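Local coordinates for protein putative sugar kinase PH1459 (Pyrococcus horikoshii, PDB 3EWM) that probably phosphorylates a sugar, possibly fructose, using ATP, as a member of the PfkB carbohydrate kinase family, at residues S155-D160 / L185-K190. Sequence-based numbering, arbitrary orientation.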
loop_
_atom_site.group_PDB
_atom_site.type_symbol
_atom_site.label_atom_id
_atom_site.label_comp_id
_atom_site.label_asym_id
_atom_site.label_seq_id
_atom_site.Cartn_x
_atom_site.Cartn_y
_atom_site.Cartn_z
ATOM N N SER A 155 -24.553 0.807 25.063
ATOM C CA SER A 155 -23.833 2.029 24.689
ATOM C C SER A 155 -24.586 2.614 23.519
ATOM O O SER A 155 -25.176 1.868 22.744
ATOM C CB SER A 155 -22.415 1.733 24.192
ATOM O OG SER A 155 -21.714 0.826 25.018
ATOM N N LEU A 156 -24.545 3.933 23.379
ATOM C CA LEU A 156 -25.004 4.591 22.167
ATOM C C LEU A 156 -24.101 4.217 20.984
ATOM O O LEU A 156 -22.878 4.126 21.115
ATOM C CB LEU A 156 -25.023 6.109 22.353
ATOM C CG LEU A 156 -25.982 6.614 23.419
ATOM C CD1 LEU A 156 -25.877 8.115 23.587
ATOM C CD2 LEU A 156 -27.419 6.194 23.068
ATOM N N ILE A 157 -24.729 3.995 19.841
ATOM C CA ILE A 157 -24.035 3.601 18.640
ATOM C C ILE A 157 -24.093 4.746 17.648
ATOM O O ILE A 157 -25.154 5.295 17.382
ATOM C CB ILE A 157 -24.671 2.319 18.034
ATOM C CG1 ILE A 157 -24.519 1.147 19.004
ATOM C CG2 ILE A 157 -24.068 2.001 16.673
ATOM C CD1 ILE A 157 -25.529 0.064 18.770
ATOM N N ALA A 158 -22.940 5.104 17.107
ATOM C CA ALA A 158 -22.865 6.165 16.108
ATOM C C ALA A 158 -22.238 5.621 14.836
ATOM O O ALA A 158 -21.246 4.879 14.882
ATOM C CB ALA A 158 -22.065 7.356 16.655
ATOM N N PHE A 159 -22.828 5.986 13.697
ATOM C CA PHE A 159 -22.426 5.443 12.418
ATOM C C PHE A 159 -22.286 6.577 11.410
ATOM O O PHE A 159 -23.228 7.317 11.182
ATOM C CB PHE A 159 -23.450 4.399 11.950
ATOM C CG PHE A 159 -23.093 3.729 10.637
ATOM C CD1 PHE A 159 -22.008 2.867 10.550
ATOM C CD2 PHE A 159 -23.840 3.970 9.494
ATOM C CE1 PHE A 159 -21.688 2.226 9.355
ATOM C CE2 PHE A 159 -23.530 3.349 8.285
ATOM C CZ PHE A 159 -22.444 2.460 8.215
ATOM N N ASP A 160 -21.074 6.742 10.904
ATOM C CA ASP A 160 -20.784 7.628 9.800
ATOM C C ASP A 160 -20.953 6.774 8.550
ATOM O O ASP A 160 -20.248 5.790 8.354
ATOM C CB ASP A 160 -19.354 8.142 9.962
ATOM C CG ASP A 160 -18.919 9.075 8.855
ATOM O OD1 ASP A 160 -19.739 9.450 7.985
ATOM O OD2 ASP A 160 -17.718 9.410 8.861
ATOM N N LEU A 185 -29.084 -0.084 13.505
ATOM C CA LEU A 185 -28.450 -0.310 14.799
ATOM C C LEU A 185 -27.990 0.984 15.439
ATOM O O LEU A 185 -27.771 1.036 16.646
ATOM C CB LEU A 185 -27.260 -1.260 14.667
ATOM C CG LEU A 185 -27.551 -2.746 14.390
ATOM C CD1 LEU A 185 -26.359 -3.353 13.723
ATOM C CD2 LEU A 185 -27.912 -3.492 15.678
ATOM N N ALA A 186 -27.863 2.040 14.640
ATOM C CA ALA A 186 -27.276 3.276 15.139
ATOM C C ALA A 186 -28.291 4.196 15.810
ATOM O O ALA A 186 -29.394 4.405 15.310
ATOM C CB ALA A 186 -26.529 4.012 14.026
ATOM N N ASP A 187 -27.887 4.734 16.951
ATOM C CA ASP A 187 -28.603 5.818 17.606
ATOM C C ASP A 187 -28.348 7.124 16.873
ATOM O O ASP A 187 -29.244 7.944 16.729
ATOM C CB ASP A 187 -28.095 5.962 19.027
ATOM C CG ASP A 187 -28.381 4.735 19.856
ATOM O OD1 ASP A 187 -29.541 4.590 20.291
ATOM O OD2 ASP A 187 -27.447 3.937 20.068
ATOM N N ILE A 188 -27.105 7.291 16.426
ATOM C CA ILE A 188 -26.637 8.530 15.838
ATOM C C ILE A 188 -26.133 8.165 14.471
ATOM O O ILE A 188 -25.285 7.278 14.318
ATOM C CB ILE A 188 -25.485 9.136 16.675
ATOM C CG1 ILE A 188 -25.971 9.464 18.089
ATOM C CG2 ILE A 188 -24.895 10.368 15.995
ATOM C CD1 ILE A 188 -24.957 9.091 19.159
ATOM N N VAL A 189 -26.665 8.832 13.459
ATOM C CA VAL A 189 -26.212 8.602 12.101
ATOM C C VAL A 189 -25.760 9.926 11.514
ATOM O O VAL A 189 -26.448 10.954 11.645
ATOM C CB VAL A 189 -27.327 7.944 11.224
ATOM C CG1 VAL A 189 -26.944 7.941 9.732
ATOM C CG2 VAL A 189 -27.603 6.532 11.706
ATOM N N LYS A 190 -24.575 9.888 10.912
ATOM C CA LYS A 190 -24.040 10.990 10.152
ATOM C C LYS A 190 -23.966 10.594 8.679
ATOM O O LYS A 190 -23.425 9.540 8.330
ATOM C CB LYS A 190 -22.646 11.360 10.683
ATOM C CG LYS A 190 -21.956 12.427 9.871
ATOM C CD LYS A 190 -20.550 12.694 10.412
ATOM C CE LYS A 190 -19.745 13.529 9.453
ATOM N NZ LYS A 190 -19.259 12.764 8.284
HETATM O O HOH W 1 -27.643 1.255 21.861
#
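The Asp187 carboxylate meets Leu156 over one face and Ile157 N at its edge. Leu156 CD2 stands above Asp187 CG at 3.7 Å, and the two side chains cross at about a right angle. Chi1 (-64°) sets that CG beside its own backbone N, under CD2. Asp187 OD2 accepts Ile157 N at 2.7 Å on its anti lone pair, the N-H almost straight (164°). A water donates to both Ser155 O and Asp187 OD2, and Lys152 makes a weak, long ion pair with OD2. An alanine here would probably leave Ile157 N without this acceptor and the water with one partner fewer. Parallel pairing then takes over. Ile188 N binds Ile157 O at 3.0 Å, Phe159 N binds Ile188 O, and Lys190 N binds Phe159 O at 2.9 Å. The Phe159 ring turns from strand 188-190 to Phe130, planes at about 45°, and the side chain touches Leu179 and Ile183. Phe159 CB meets Ala186 CB at 3.7 Å. Asp160 and Lys190 lie side by side in a salt bridge, OD1 to NZ 3.4 Å, whose hydrogen bond is weak. Lys190 belongs to the ATP site, near Thr215. Helix 172-185 links the strands in a beta-alpha-beta unit of the ribokinase-like fold.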